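Local structure of Pbp related beta-lactamase (Pyrococcus abyssi, 2QMI) at residues K18-S23 / E327-Y332; Y40-A45 / V210-I215; L105-G110 / F158-T163; T269-V274 / Y284-I289. The protein assembles into an octameric, self-compartmentalizing archaeal peptidase related to penicillin-binding proteins and serine beta-lactamases, and probably hydrolyses peptides within that assembly. All blocks are in the same frame, centred on the assembly; numbering follows the deposited sequence.

Contact 1: K18-S23 / E327-Y332; sequences KVPGIS and ENSSGY
V19 and E327 cross at about a right angle, the valine lying against the carboxylate end of the glutamate. V19 CG1 comes to 3.3 Å from E327 OE2 and also rests on E327 CG and CD. E327 CG is anti to the backbone N (chi1 -169°), and the chain runs extended beyond it. I22 packs on the same side chain: its CG1 is 3.7 Å from E327 CG, while CD1 reaches OE1. I22 and E327 form an antiparallel non-hydrogen-bonded pair. The buried carboxylate also grips its own loop. Y332 N donates to the syn lone pair of E327 OE2 over 3.2 Å, in a nearly straight bond (171°). Next to this packed part, N328 N bonds to G21 O at 3.2 Å. P20 CD presses on S329 OG at 3.2 Å, and P20 CB lies beside N328 ND2, whose main partner is R41 O. The K18 end is looser. Water 1 donates to K18 O at 2.8 Å and bonds S329 OG at 3.0 Å. The K18 side chain takes no part and is partly exposed. V19 O accepts a bond from W130 of a second subunit. Strands 21-28 and 321-327 are neighbours in the large antiparallel sheet, as in serine beta-lactamases. M14 of helix 3-16 packs on V19 and I22, and I337 of helix 334-345 packs on I22 and Y332.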
loop_
_atom_site.group_PDB
_atom_site.type_symbol
_atom_site.label_atom_id
_atom_site.label_comp_id
_atom_site.label_asym_id
_atom_site.label_seq_id
_atom_site.Cartn_x
_atom_site.Cartn_y
_atom_site.Cartn_z
ATOM N N LYS A 18 -14.015 -5.583 -26.457
ATOM C CA LYS A 18 -12.579 -5.729 -26.669
ATOM C C LYS A 18 -12.162 -7.085 -27.237
ATOM O O LYS A 18 -11.392 -7.821 -26.612
ATOM C CB LYS A 18 -11.809 -5.459 -25.372
ATOM C CG LYS A 18 -10.318 -5.215 -25.618
ATOM C CD LYS A 18 -9.654 -4.400 -24.509
ATOM C CE LYS A 18 -8.273 -3.920 -24.960
ATOM N NZ LYS A 18 -7.553 -3.104 -23.944
ATOM N N VAL A 19 -12.670 -7.414 -28.424
ATOM C CA VAL A 19 -12.326 -8.676 -29.077
ATOM C C VAL A 19 -11.238 -8.383 -30.117
ATOM O O VAL A 19 -11.372 -7.461 -30.916
ATOM C CB VAL A 19 -13.553 -9.313 -29.783
ATOM C CG1 VAL A 19 -13.179 -10.676 -30.347
ATOM C CG2 VAL A 19 -14.720 -9.442 -28.800
ATOM N N PRO A 20 -10.148 -9.169 -30.116
ATOM C CA PRO A 20 -9.026 -8.999 -31.050
ATOM C C PRO A 20 -9.376 -9.197 -32.535
ATOM O O PRO A 20 -9.170 -8.302 -33.351
ATOM C CB PRO A 20 -8.008 -10.037 -30.568
ATOM C CG PRO A 20 -8.390 -10.277 -29.115
ATOM C CD PRO A 20 -9.892 -10.286 -29.193
ATOM N N GLY A 21 -9.884 -10.380 -32.869
ATOM C CA GLY A 21 -10.230 -10.687 -34.245
ATOM C C GLY A 21 -11.378 -11.676 -34.342
ATOM O O GLY A 21 -11.683 -12.369 -33.373
ATOM N N ILE A 22 -12.006 -11.740 -35.515
ATOM C CA ILE A 22 -13.137 -12.629 -35.763
ATOM C C ILE A 22 -13.237 -13.028 -37.240
ATOM O O ILE A 22 -12.903 -12.245 -38.127
ATOM C CB ILE A 22 -14.476 -11.947 -35.366
ATOM C CG1 ILE A 22 -14.699 -12.057 -33.857
ATOM C CG2 ILE A 22 -15.634 -12.559 -36.146
ATOM C CD1 ILE A 22 -15.984 -11.396 -33.362
ATOM N N SER A 23 -13.699 -14.249 -37.496
ATOM C CA SER A 23 -13.878 -14.726 -38.864
ATOM C C SER A 23 -15.281 -15.286 -39.004
ATOM O O SER A 23 -15.827 -15.843 -38.053
ATOM C CB SER A 23 -12.855 -15.811 -39.206
ATOM O OG SER A 23 -11.595 -15.238 -39.501
ATOM N N GLU A 327 -13.626 -17.029 -33.169
ATOM C CA GLU A 327 -13.149 -15.869 -32.434
ATOM C C GLU A 327 -11.863 -16.080 -31.631
ATOM O O GLU A 327 -11.657 -17.120 -31.009
ATOM C CB GLU A 327 -14.258 -15.371 -31.501
ATOM C CG GLU A 327 -13.982 -14.021 -30.862
ATOM C CD GLU A 327 -15.116 -13.575 -29.958
ATOM O OE1 GLU A 327 -16.289 -13.667 -30.395
ATOM O OE2 GLU A 327 -14.829 -13.128 -28.818
ATOM N N ASN A 328 -11.037 -15.037 -31.647
ATOM C CA ASN A 328 -9.734 -14.948 -30.991
ATOM C C ASN A 328 -9.761 -14.765 -29.472
ATOM O O ASN A 328 -8.756 -14.375 -28.884
ATOM C CB ASN A 328 -8.968 -13.771 -31.598
ATOM C CG ASN A 328 -7.598 -14.157 -32.047
ATOM O OD1 ASN A 328 -7.275 -15.340 -32.078
ATOM N ND2 ASN A 328 -6.778 -13.177 -32.413
ATOM N N SER A 329 -10.906 -15.027 -28.850
ATOM C CA SER A 329 -11.064 -14.878 -27.402
ATOM C C SER A 329 -12.508 -15.214 -27.046
ATOM O O SER A 329 -13.208 -15.850 -27.837
ATOM C CB SER A 329 -10.740 -13.439 -26.968
ATOM O OG SER A 329 -11.578 -12.500 -27.629
ATOM N N SER A 330 -12.952 -14.808 -25.859
ATOM C CA SER A 330 -14.333 -15.068 -25.458
ATOM C C SER A 330 -15.000 -13.751 -25.070
ATOM O O SER A 330 -15.865 -13.715 -24.194
ATOM C CB SER A 330 -14.387 -16.043 -24.279
ATOM O OG SER A 330 -13.921 -15.423 -23.094
ATOM N N GLY A 331 -14.586 -12.674 -25.735
ATOM C CA GLY A 331 -15.134 -11.358 -25.459
ATOM C C GLY A 331 -16.609 -11.209 -25.798
ATOM O O GLY A 331 -17.349 -10.527 -25.086
ATOM N N TYR A 332 -17.030 -11.822 -26.901
ATOM C CA TYR A 332 -18.427 -11.771 -27.319
ATOM C C TYR A 332 -18.828 -13.132 -27.903
ATOM O O TYR A 332 -18.145 -13.666 -28.775
ATOM C CB TYR A 332 -18.633 -10.673 -28.358
ATOM C CG TYR A 332 -20.086 -10.365 -28.598
ATOM C CD1 TYR A 332 -20.870 -9.786 -27.598
ATOM C CD2 TYR A 332 -20.691 -10.692 -29.805
ATOM C CE1 TYR A 332 -22.231 -9.546 -27.800
ATOM C CE2 TYR A 332 -22.046 -10.458 -30.018
ATOM C CZ TYR A 332 -22.813 -9.890 -29.016
ATOM O OH TYR A 332 -24.164 -9.687 -29.228
HETATM O O HOH W 1 -12.242 -10.296 -25.690
#

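Contact 2: Y40-A45 / V210-I215; sequences YRNVEA and VAMGYI
Y214 and E44 reach toward each other tip to tip. R41 and Y214 give the largest shares of the contact. The hydroxyl of Y214 has two bonds. It accepts from V43 N at 2.8 Å and donates to E44 OE1 at 2.9 Å, on the syn side of that oxygen. Carboxylate and ring are nearly coplanar, 28° apart. The bend at chi2 (71°) turns E44 CD back toward the ring. The backbone adds M212 N to R41 O at 2.7 Å. Water takes part too. Water 2 accepts from R41 NE at 2.7 Å and from V210 N. V210 O lies in plane at the guanidinium edge, while R41 NE forms a salt bridge with D209 and NH2 bonds P48 O. The nonpolar touches are few. R41 CB meets A211 CB at 3.4 Å, and V43 CG2 lies 4.0 Å from Y214 CZ. N42 lies side by side with M212, its ND2 near M212 CB. N42 OD1 bonds within its own segment, accepting from A45 N at 2.6 Å in an Asx motif. R41 and N42 both face L47, the pattern of a classic beta bulge, here where the chain turns a corner after strand 31-38.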
loop_
_atom_site.group_PDB
_atom_site.type_symbol
_atom_site.label_atom_id
_atom_site.label_comp_id
_atom_site.label_asym_id
_atom_site.label_seq_id
_atom_site.Cartn_x
_atom_site.Cartn_y
_atom_site.Cartn_z
ATOM N N TYR A 40 -7.528 -8.297 -35.679
ATOM C CA TYR A 40 -6.239 -8.947 -35.819
ATOM C C TYR A 40 -6.230 -10.389 -35.304
ATOM O O TYR A 40 -6.871 -10.706 -34.300
ATOM C CB TYR A 40 -5.182 -8.107 -35.084
ATOM C CG TYR A 40 -5.004 -6.713 -35.652
ATOM C CD1 TYR A 40 -4.056 -6.460 -36.640
ATOM C CD2 TYR A 40 -5.814 -5.656 -35.237
ATOM C CE1 TYR A 40 -3.920 -5.196 -37.207
ATOM C CE2 TYR A 40 -5.687 -4.378 -35.800
ATOM C CZ TYR A 40 -4.738 -4.160 -36.788
ATOM O OH TYR A 40 -4.625 -2.927 -37.388
ATOM N N ARG A 41 -5.525 -11.267 -36.009
ATOM C CA ARG A 41 -5.407 -12.655 -35.569
ATOM C C ARG A 41 -4.244 -12.711 -34.567
ATOM O O ARG A 41 -4.118 -13.647 -33.777
ATOM C CB ARG A 41 -5.162 -13.599 -36.758
ATOM C CG ARG A 41 -3.851 -13.429 -37.516
ATOM C CD ARG A 41 -3.745 -14.535 -38.570
ATOM N NE ARG A 41 -2.469 -14.573 -39.289
ATOM C CZ ARG A 41 -2.179 -13.860 -40.374
ATOM N NH1 ARG A 41 -0.985 -13.981 -40.940
ATOM N NH2 ARG A 41 -3.071 -13.035 -40.906
ATOM N N ASN A 42 -3.400 -11.685 -34.620
ATOM C CA ASN A 42 -2.273 -11.540 -33.713
ATOM C C ASN A 42 -2.017 -10.047 -33.530
ATOM O O ASN A 42 -1.630 -9.367 -34.474
ATOM C CB ASN A 42 -1.012 -12.201 -34.261
ATOM C CG ASN A 42 0.168 -12.066 -33.305
ATOM O OD1 ASN A 42 0.608 -10.951 -32.986
ATOM N ND2 ASN A 42 0.681 -13.204 -32.831
ATOM N N VAL A 43 -2.226 -9.550 -32.313
ATOM C CA VAL A 43 -2.044 -8.129 -32.019
ATOM C C VAL A 43 -0.593 -7.649 -32.015
ATOM O O VAL A 43 -0.266 -6.678 -32.696
ATOM C CB VAL A 43 -2.700 -7.756 -30.669
ATOM C CG1 VAL A 43 -2.455 -6.292 -30.351
ATOM C CG2 VAL A 43 -4.193 -8.031 -30.727
ATOM N N GLU A 44 0.268 -8.323 -31.249
ATOM C CA GLU A 44 1.681 -7.953 -31.163
ATOM C C GLU A 44 2.310 -7.810 -32.543
ATOM O O GLU A 44 3.063 -6.872 -32.799
ATOM C CB GLU A 44 2.479 -9.012 -30.386
ATOM C CG GLU A 44 2.185 -9.114 -28.895
ATOM C CD GLU A 44 0.826 -9.710 -28.589
ATOM O OE1 GLU A 44 0.397 -10.639 -29.315
ATOM O OE2 GLU A 44 0.194 -9.261 -27.609
ATOM N N ALA A 45 2.000 -8.767 -33.418
ATOM C CA ALA A 45 2.529 -8.797 -34.781
ATOM C C ALA A 45 1.651 -8.044 -35.777
ATOM O O ALA A 45 1.975 -7.972 -36.966
ATOM C CB ALA A 45 2.693 -10.242 -35.235
ATOM N N VAL A 210 -2.559 -18.326 -38.821
ATOM C CA VAL A 210 -3.101 -18.875 -37.584
ATOM C C VAL A 210 -3.198 -17.746 -36.570
ATOM O O VAL A 210 -2.293 -16.914 -36.471
ATOM C CB VAL A 210 -2.170 -19.985 -37.012
ATOM C CG1 VAL A 210 -2.770 -20.584 -35.737
ATOM C CG2 VAL A 210 -1.954 -21.073 -38.064
ATOM N N ALA A 211 -4.296 -17.718 -35.825
ATOM C CA ALA A 211 -4.497 -16.671 -34.839
ATOM C C ALA A 211 -4.004 -17.062 -33.456
ATOM O O ALA A 211 -4.129 -18.214 -33.031
ATOM C CB ALA A 211 -5.968 -16.291 -34.769
ATOM N N MET A 212 -3.430 -16.085 -32.767
ATOM C CA MET A 212 -2.942 -16.276 -31.410
ATOM C C MET A 212 -4.175 -16.163 -30.510
ATOM O O MET A 212 -5.089 -15.398 -30.807
ATOM C CB MET A 212 -1.927 -15.178 -31.064
ATOM C CG MET A 212 -1.541 -15.094 -29.585
ATOM S SD MET A 212 -0.935 -16.657 -28.921
ATOM C CE MET A 212 0.695 -16.747 -29.692
ATOM N N GLY A 213 -4.212 -16.939 -29.432
ATOM C CA GLY A 213 -5.342 -16.867 -28.528
ATOM C C GLY A 213 -5.192 -15.664 -27.612
ATOM O O GLY A 213 -4.093 -15.119 -27.476
ATOM N N TYR A 214 -6.295 -15.240 -26.990
ATOM C CA TYR A 214 -6.270 -14.103 -26.072
ATOM C C TYR A 214 -7.247 -14.258 -24.910
ATOM O O TYR A 214 -8.380 -14.721 -25.066
ATOM C CB TYR A 214 -6.560 -12.793 -26.819
ATOM C CG TYR A 214 -5.426 -12.353 -27.715
ATOM C CD1 TYR A 214 -4.300 -11.714 -27.191
ATOM C CD2 TYR A 214 -5.455 -12.618 -29.083
ATOM C CE1 TYR A 214 -3.236 -11.354 -28.009
ATOM C CE2 TYR A 214 -4.395 -12.268 -29.906
ATOM C CZ TYR A 214 -3.292 -11.640 -29.372
ATOM O OH TYR A 214 -2.233 -11.322 -30.194
ATOM N N ILE A 215 -6.763 -13.874 -23.735
ATOM C CA ILE A 215 -7.520 -13.915 -22.498
ATOM C C ILE A 215 -7.451 -12.488 -21.978
ATOM O O ILE A 215 -6.393 -11.871 -22.007
ATOM C CB ILE A 215 -6.860 -14.866 -21.474
ATOM C CG1 ILE A 215 -6.949 -16.306 -21.972
ATOM C CG2 ILE A 215 -7.527 -14.732 -20.123
ATOM C CD1 ILE A 215 -8.361 -16.813 -22.117
HETATM O O HOH W 2 -0.369 -16.228 -38.661
#

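Contact 3: L105-G110 / F158-T163; sequences LTHSSG and FFYLNT
H107 O is held by two groups from 158-163. F159 N donates to it at 3.0 Å in a fairly straight bond (166°). F158 CA adds a CA-H...O contact at 3.4 Å. The H107 side chain lies side by side with both F158 and Y160, pointing the same way as each. Y160 CD1 sits 3.5 Å above one face of the imidazole, offset toward the rim, and Y160 CA makes a CH-pi contact over the ring. The F158 ring is turned 85° to the imidazole, and its CE1 touches H107 CB at 3.4 Å. The edge of the F158 ring also meets T106 O, 3.2 Å from CD1. H107 CG, anti to the carbonyl carbon (chi1 -61°), comes to 3.8 Å from F158 CE1. L161 O lies in plane at the imidazole edge. H107 has positive phi and ends helix 101-105 in a Schellman motif. Y160 and N162 are consistent with the YxN motif of class C beta-lactamases and related DD-peptidases. Y160 OH bonds S59 OG and K62 NZ, and N162 OD1 bonds K62 NZ, consistent with the SxxK active-site arrangement of this family. Farther along, L161 CD2 lies 3.9 Å from S109 OG, which bonds I111 N. A third subunit reaches the same strip: its E440 packs against F159 and its R441 against Y160.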
loop_
_atom_site.group_PDB
_atom_site.type_symbol
_atom_site.label_atom_id
_atom_site.label_comp_id
_atom_site.label_asym_id
_atom_site.label_seq_id
_atom_site.Cartn_x
_atom_site.Cartn_y
_atom_site.Cartn_z
ATOM N N LEU A 105 -23.382 -39.874 -26.043
ATOM C CA LEU A 105 -23.649 -38.930 -27.127
ATOM C C LEU A 105 -24.633 -37.847 -26.696
ATOM O O LEU A 105 -24.533 -36.698 -27.126
ATOM C CB LEU A 105 -24.230 -39.669 -28.336
ATOM C CG LEU A 105 -23.322 -40.581 -29.162
ATOM C CD1 LEU A 105 -24.176 -41.445 -30.090
ATOM C CD2 LEU A 105 -22.333 -39.733 -29.954
ATOM N N THR A 106 -25.584 -38.228 -25.847
ATOM C CA THR A 106 -26.612 -37.314 -25.374
ATOM C C THR A 106 -26.351 -36.682 -24.006
ATOM O O THR A 106 -27.194 -35.944 -23.496
ATOM C CB THR A 106 -27.981 -38.030 -25.325
ATOM O OG1 THR A 106 -27.874 -39.204 -24.514
ATOM C CG2 THR A 106 -28.427 -38.430 -26.723
ATOM N N HIS A 107 -25.189 -36.953 -23.418
ATOM C CA HIS A 107 -24.864 -36.413 -22.103
ATOM C C HIS A 107 -25.947 -36.819 -21.120
ATOM O O HIS A 107 -26.394 -36.000 -20.318
ATOM C CB HIS A 107 -24.786 -34.886 -22.136
ATOM C CG HIS A 107 -23.735 -34.350 -23.054
ATOM N ND1 HIS A 107 -22.387 -34.476 -22.798
ATOM C CD2 HIS A 107 -23.836 -33.675 -24.222
ATOM C CE1 HIS A 107 -21.702 -33.900 -23.771
ATOM N NE2 HIS A 107 -22.559 -33.407 -24.648
ATOM N N SER A 108 -26.377 -38.077 -21.196
ATOM C CA SER A 108 -27.415 -38.592 -20.305
ATOM C C SER A 108 -26.971 -39.785 -19.445
ATOM O O SER A 108 -27.815 -40.484 -18.876
ATOM C CB SER A 108 -28.666 -38.981 -21.115
ATOM O OG SER A 108 -28.435 -40.096 -21.953
ATOM N N SER A 109 -25.662 -40.013 -19.341
ATOM C CA SER A 109 -25.152 -41.126 -18.544
ATOM C C SER A 109 -25.662 -41.092 -17.102
ATOM O O SER A 109 -25.730 -42.126 -16.428
ATOM C CB SER A 109 -23.621 -41.127 -18.533
ATOM O OG SER A 109 -23.106 -39.990 -17.867
ATOM N N GLY A 110 -26.019 -39.898 -16.635
ATOM C CA GLY A 110 -26.510 -39.748 -15.277
ATOM C C GLY A 110 -25.411 -39.243 -14.366
ATOM O O GLY A 110 -25.630 -38.972 -13.188
ATOM N N PHE A 158 -29.930 -34.700 -18.216
ATOM C CA PHE A 158 -28.878 -34.119 -19.037
ATOM C C PHE A 158 -27.840 -33.353 -18.215
ATOM O O PHE A 158 -28.168 -32.430 -17.477
ATOM C CB PHE A 158 -29.502 -33.179 -20.080
ATOM C CG PHE A 158 -28.498 -32.521 -21.000
ATOM C CD1 PHE A 158 -28.033 -33.180 -22.133
ATOM C CD2 PHE A 158 -28.005 -31.247 -20.719
ATOM C CE1 PHE A 158 -27.094 -32.584 -22.973
ATOM C CE2 PHE A 158 -27.058 -30.642 -21.559
ATOM C CZ PHE A 158 -26.604 -31.317 -22.686
ATOM N N PHE A 159 -26.584 -33.762 -18.335
ATOM C CA PHE A 159 -25.474 -33.098 -17.663
ATOM C C PHE A 159 -24.371 -33.051 -18.715
ATOM O O PHE A 159 -23.891 -34.092 -19.147
ATOM C CB PHE A 159 -24.982 -33.903 -16.444
ATOM C CG PHE A 159 -25.930 -33.904 -15.271
ATOM C CD1 PHE A 159 -26.164 -32.740 -14.540
ATOM C CD2 PHE A 159 -26.586 -35.076 -14.886
ATOM C CE1 PHE A 159 -27.033 -32.743 -13.450
ATOM C CE2 PHE A 159 -27.463 -35.085 -13.788
ATOM C CZ PHE A 159 -27.683 -33.916 -13.075
ATOM N N TYR A 160 -23.987 -31.853 -19.144
ATOM C CA TYR A 160 -22.936 -31.714 -20.142
ATOM C C TYR A 160 -21.653 -32.299 -19.561
ATOM O O TYR A 160 -21.102 -31.782 -18.586
ATOM C CB TYR A 160 -22.733 -30.244 -20.497
ATOM C CG TYR A 160 -21.922 -30.008 -21.754
ATOM C CD1 TYR A 160 -22.458 -30.261 -23.011
ATOM C CD2 TYR A 160 -20.626 -29.510 -21.681
ATOM C CE1 TYR A 160 -21.725 -30.016 -24.165
ATOM C CE2 TYR A 160 -19.883 -29.266 -22.822
ATOM C CZ TYR A 160 -20.437 -29.517 -24.061
ATOM O OH TYR A 160 -19.701 -29.256 -25.195
ATOM N N LEU A 161 -21.190 -33.389 -20.160
ATOM C CA LEU A 161 -19.997 -34.078 -19.687
ATOM C C LEU A 161 -18.921 -34.203 -20.765
ATOM O O LEU A 161 -19.060 -35.006 -21.690
ATOM C CB LEU A 161 -20.388 -35.471 -19.201
ATOM C CG LEU A 161 -19.307 -36.377 -18.614
ATOM C CD1 LEU A 161 -18.784 -35.774 -17.319
ATOM C CD2 LEU A 161 -19.890 -37.761 -18.367
ATOM N N ASN A 162 -17.850 -33.421 -20.641
ATOM C CA ASN A 162 -16.760 -33.483 -21.614
ATOM C C ASN A 162 -16.083 -34.852 -21.598
ATOM O O ASN A 162 -15.658 -35.355 -22.634
ATOM C CB ASN A 162 -15.715 -32.405 -21.336
ATOM C CG ASN A 162 -16.145 -31.030 -21.823
ATOM O OD1 ASN A 162 -16.533 -30.856 -22.983
ATOM N ND2 ASN A 162 -16.064 -30.040 -20.938
ATOM N N THR A 163 -15.978 -35.448 -20.417
ATOM C CA THR A 163 -15.365 -36.766 -20.282
ATOM C C THR A 163 -16.181 -37.774 -21.101
ATOM O O THR A 163 -15.680 -38.829 -21.491
ATOM C CB THR A 163 -15.320 -37.203 -18.796
ATOM O OG1 THR A 163 -14.492 -36.294 -18.054
ATOM C CG2 THR A 163 -14.766 -38.615 -18.663
#

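Contact 4: T269-V274 / Y284-I289; sequences TSYIKV and YGYGLI
V274 CG1 packs on Y284 CB at 3.7 Å, and I272 CG2 approaches the same carbon at 4.0 Å. Y284 makes these touches with CB rather than with its ring, because CG, anti to the backbone N (chi1 -151°), heads off from V274 and I272. L288 O lies above the centre of that ring. A second apolar patch pairs the rings of Y271 and Y286 in an offset stack. Their centroids are 4.7 Å apart and their planes differ by 17°. Y271 CE2 stands over the face of Y286 toward its rim, 3.4 Å from CE1. The edge of the Y271 ring also meets G285 CA. Between the patches the backbones bond. Y271 N donates to Y284 O at 3.0 Å, and Y284 N donates to I272 O at 2.8 Å. Y271 and I272 thus both face Y284 in a classic beta bulge. At the polar edge, water 3 links the stacked tyrosines: it donates to Y271 OH at 2.9 Å and bonds Y286 OH at the same distance. These hydroxyls also bond K266 O and H102 ND1, respectively. Y284 OH bonds H302 NE2, and its side chain touches K62, which places it beside the presumed active site. Strand 272-273 is outermost in the large sheet within this chain and pairs with 283-284. Helix 61-74 packs on Y284, Y286 and L288, and V300 of strand 297-305 touches L288.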
loop_
_atom_site.group_PDB
_atom_site.type_symbol
_atom_site.label_atom_id
_atom_site.label_comp_id
_atom_site.label_asym_id
_atom_site.label_seq_id
_atom_site.Cartn_x
_atom_site.Cartn_y
_atom_site.Cartn_z
ATOM N N THR A 269 -31.737 -35.213 -34.253
ATOM C CA THR A 269 -32.938 -35.527 -33.483
ATOM C C THR A 269 -32.780 -35.186 -32.000
ATOM O O THR A 269 -31.805 -35.575 -31.365
ATOM C CB THR A 269 -33.308 -37.026 -33.614
ATOM O OG1 THR A 269 -33.494 -37.354 -34.996
ATOM C CG2 THR A 269 -34.599 -37.331 -32.857
ATOM N N SER A 270 -33.746 -34.460 -31.454
ATOM C CA SER A 270 -33.693 -34.087 -30.052
ATOM C C SER A 270 -34.089 -35.274 -29.175
ATOM O O SER A 270 -35.262 -35.642 -29.111
ATOM C CB SER A 270 -34.624 -32.900 -29.782
ATOM O OG SER A 270 -34.469 -32.422 -28.454
ATOM N N TYR A 271 -33.101 -35.870 -28.508
ATOM C CA TYR A 271 -33.339 -37.018 -27.631
ATOM C C TYR A 271 -33.595 -36.590 -26.191
ATOM O O TYR A 271 -34.212 -37.319 -25.420
ATOM C CB TYR A 271 -32.135 -37.960 -27.653
ATOM C CG TYR A 271 -31.833 -38.509 -29.018
ATOM C CD1 TYR A 271 -32.601 -39.541 -29.564
ATOM C CD2 TYR A 271 -30.817 -37.960 -29.796
ATOM C CE1 TYR A 271 -32.363 -40.005 -30.861
ATOM C CE2 TYR A 271 -30.576 -38.414 -31.088
ATOM C CZ TYR A 271 -31.349 -39.434 -31.613
ATOM O OH TYR A 271 -31.099 -39.876 -32.890
ATOM N N ILE A 272 -33.123 -35.404 -25.824
ATOM C CA ILE A 272 -33.310 -34.945 -24.459
ATOM C C ILE A 272 -33.297 -33.422 -24.350
ATOM O O ILE A 272 -32.640 -32.736 -25.131
ATOM C CB ILE A 272 -32.216 -35.564 -23.536
ATOM C CG1 ILE A 272 -32.589 -35.354 -22.068
ATOM C CG2 ILE A 272 -30.845 -34.959 -23.866
ATOM C CD1 ILE A 272 -31.597 -35.968 -21.090
ATOM N N LYS A 273 -34.037 -32.903 -23.375
ATOM C CA LYS A 273 -34.137 -31.463 -23.153
ATOM C C LYS A 273 -32.901 -30.932 -22.419
ATOM O O LYS A 273 -32.367 -31.586 -21.525
ATOM C CB LYS A 273 -35.407 -31.162 -22.344
ATOM C CG LYS A 273 -35.816 -29.688 -22.273
ATOM C CD LYS A 273 -36.973 -29.488 -21.280
ATOM C CE LYS A 273 -37.450 -28.037 -21.202
ATOM N NZ LYS A 273 -36.409 -27.104 -20.664
ATOM N N VAL A 274 -32.450 -29.744 -22.806
ATOM C CA VAL A 274 -31.283 -29.124 -22.181
ATOM C C VAL A 274 -31.696 -27.906 -21.355
ATOM O O VAL A 274 -32.751 -27.325 -21.594
ATOM C CB VAL A 274 -30.264 -28.681 -23.242
ATOM C CG1 VAL A 274 -29.778 -29.888 -24.021
ATOM C CG2 VAL A 274 -30.903 -27.659 -24.180
ATOM N N TYR A 284 -30.889 -31.792 -27.101
ATOM C CA TYR A 284 -29.595 -32.278 -27.547
ATOM C C TYR A 284 -29.736 -33.531 -28.403
ATOM O O TYR A 284 -30.487 -34.449 -28.068
ATOM C CB TYR A 284 -28.692 -32.589 -26.339
ATOM C CG TYR A 284 -27.208 -32.416 -26.619
ATOM C CD1 TYR A 284 -26.617 -31.153 -26.588
ATOM C CD2 TYR A 284 -26.399 -33.513 -26.939
ATOM C CE1 TYR A 284 -25.256 -30.978 -26.873
ATOM C CE2 TYR A 284 -25.035 -33.352 -27.228
ATOM C CZ TYR A 284 -24.473 -32.082 -27.194
ATOM O OH TYR A 284 -23.140 -31.908 -27.496
ATOM N N GLY A 285 -29.012 -33.543 -29.519
ATOM C CA GLY A 285 -29.008 -34.681 -30.416
ATOM C C GLY A 285 -27.656 -35.356 -30.252
ATOM O O GLY A 285 -27.258 -35.659 -29.133
ATOM N N TYR A 286 -26.943 -35.596 -31.346
ATOM C CA TYR A 286 -25.623 -36.219 -31.249
ATOM C C TYR A 286 -24.515 -35.190 -31.514
ATOM O O TYR A 286 -24.186 -34.900 -32.669
ATOM C CB TYR A 286 -25.503 -37.390 -32.231
ATOM C CG TYR A 286 -26.333 -38.606 -31.865
ATOM C CD1 TYR A 286 -26.850 -38.767 -30.579
ATOM C CD2 TYR A 286 -26.573 -39.614 -32.798
ATOM C CE1 TYR A 286 -27.585 -39.897 -30.235
ATOM C CE2 TYR A 286 -27.303 -40.748 -32.466
ATOM C CZ TYR A 286 -27.809 -40.886 -31.185
ATOM O OH TYR A 286 -28.539 -42.015 -30.851
ATOM N N GLY A 287 -23.945 -34.644 -30.437
ATOM C CA GLY A 287 -22.891 -33.648 -30.573
ATOM C C GLY A 287 -23.449 -32.451 -31.320
ATOM O O GLY A 287 -22.754 -31.785 -32.085
ATOM N N LEU A 288 -24.727 -32.181 -31.089
ATOM C CA LEU A 288 -25.410 -31.094 -31.770
ATOM C C LEU A 288 -26.593 -30.613 -30.943
ATOM O O LEU A 288 -27.385 -31.424 -30.449
ATOM C CB LEU A 288 -25.904 -31.601 -33.124
ATOM C CG LEU A 288 -25.490 -30.933 -34.435
ATOM C CD1 LEU A 288 -24.026 -30.524 -34.426
ATOM C CD2 LEU A 288 -25.783 -31.927 -35.568
ATOM N N ILE A 289 -26.717 -29.296 -30.796
ATOM C CA ILE A 289 -27.818 -28.721 -30.038
ATOM C C ILE A 289 -28.994 -28.500 -30.993
ATOM O O ILE A 289 -28.804 -28.112 -32.151
ATOM C CB ILE A 289 -27.400 -27.392 -29.382
ATOM C CG1 ILE A 289 -26.204 -27.638 -28.456
ATOM C CG2 ILE A 289 -28.566 -26.803 -28.597
ATOM C CD1 ILE A 289 -25.685 -26.388 -27.759
HETATM O O HOH W 3 -30.520 -42.680 -32.861
#

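Overall arrangement
Contacts 1 and 4 both reach the large antiparallel sheet, but 27 Å apart between centres. Contact 1, buried, joins the start of strand 21-28 to the end of strand 321-327 and the loop after it; contact 4 forms the opposite edge and is only partly buried. Contact 2 touches contact 1 through P20 O with Y40 N. It is also partly buried, and it is more polar than contact 1. Both meet a second subunit. Contacts 3 and 4 form the other pair, with centres about 11 Å apart. H107 NE2 lies 3.3 Å from Y284 OH, a probable hydrogen bond. Both are rich in aromatic rings. Contact 3 contains Y160 of the presumed active site, and Y284 of contact 4 borders it.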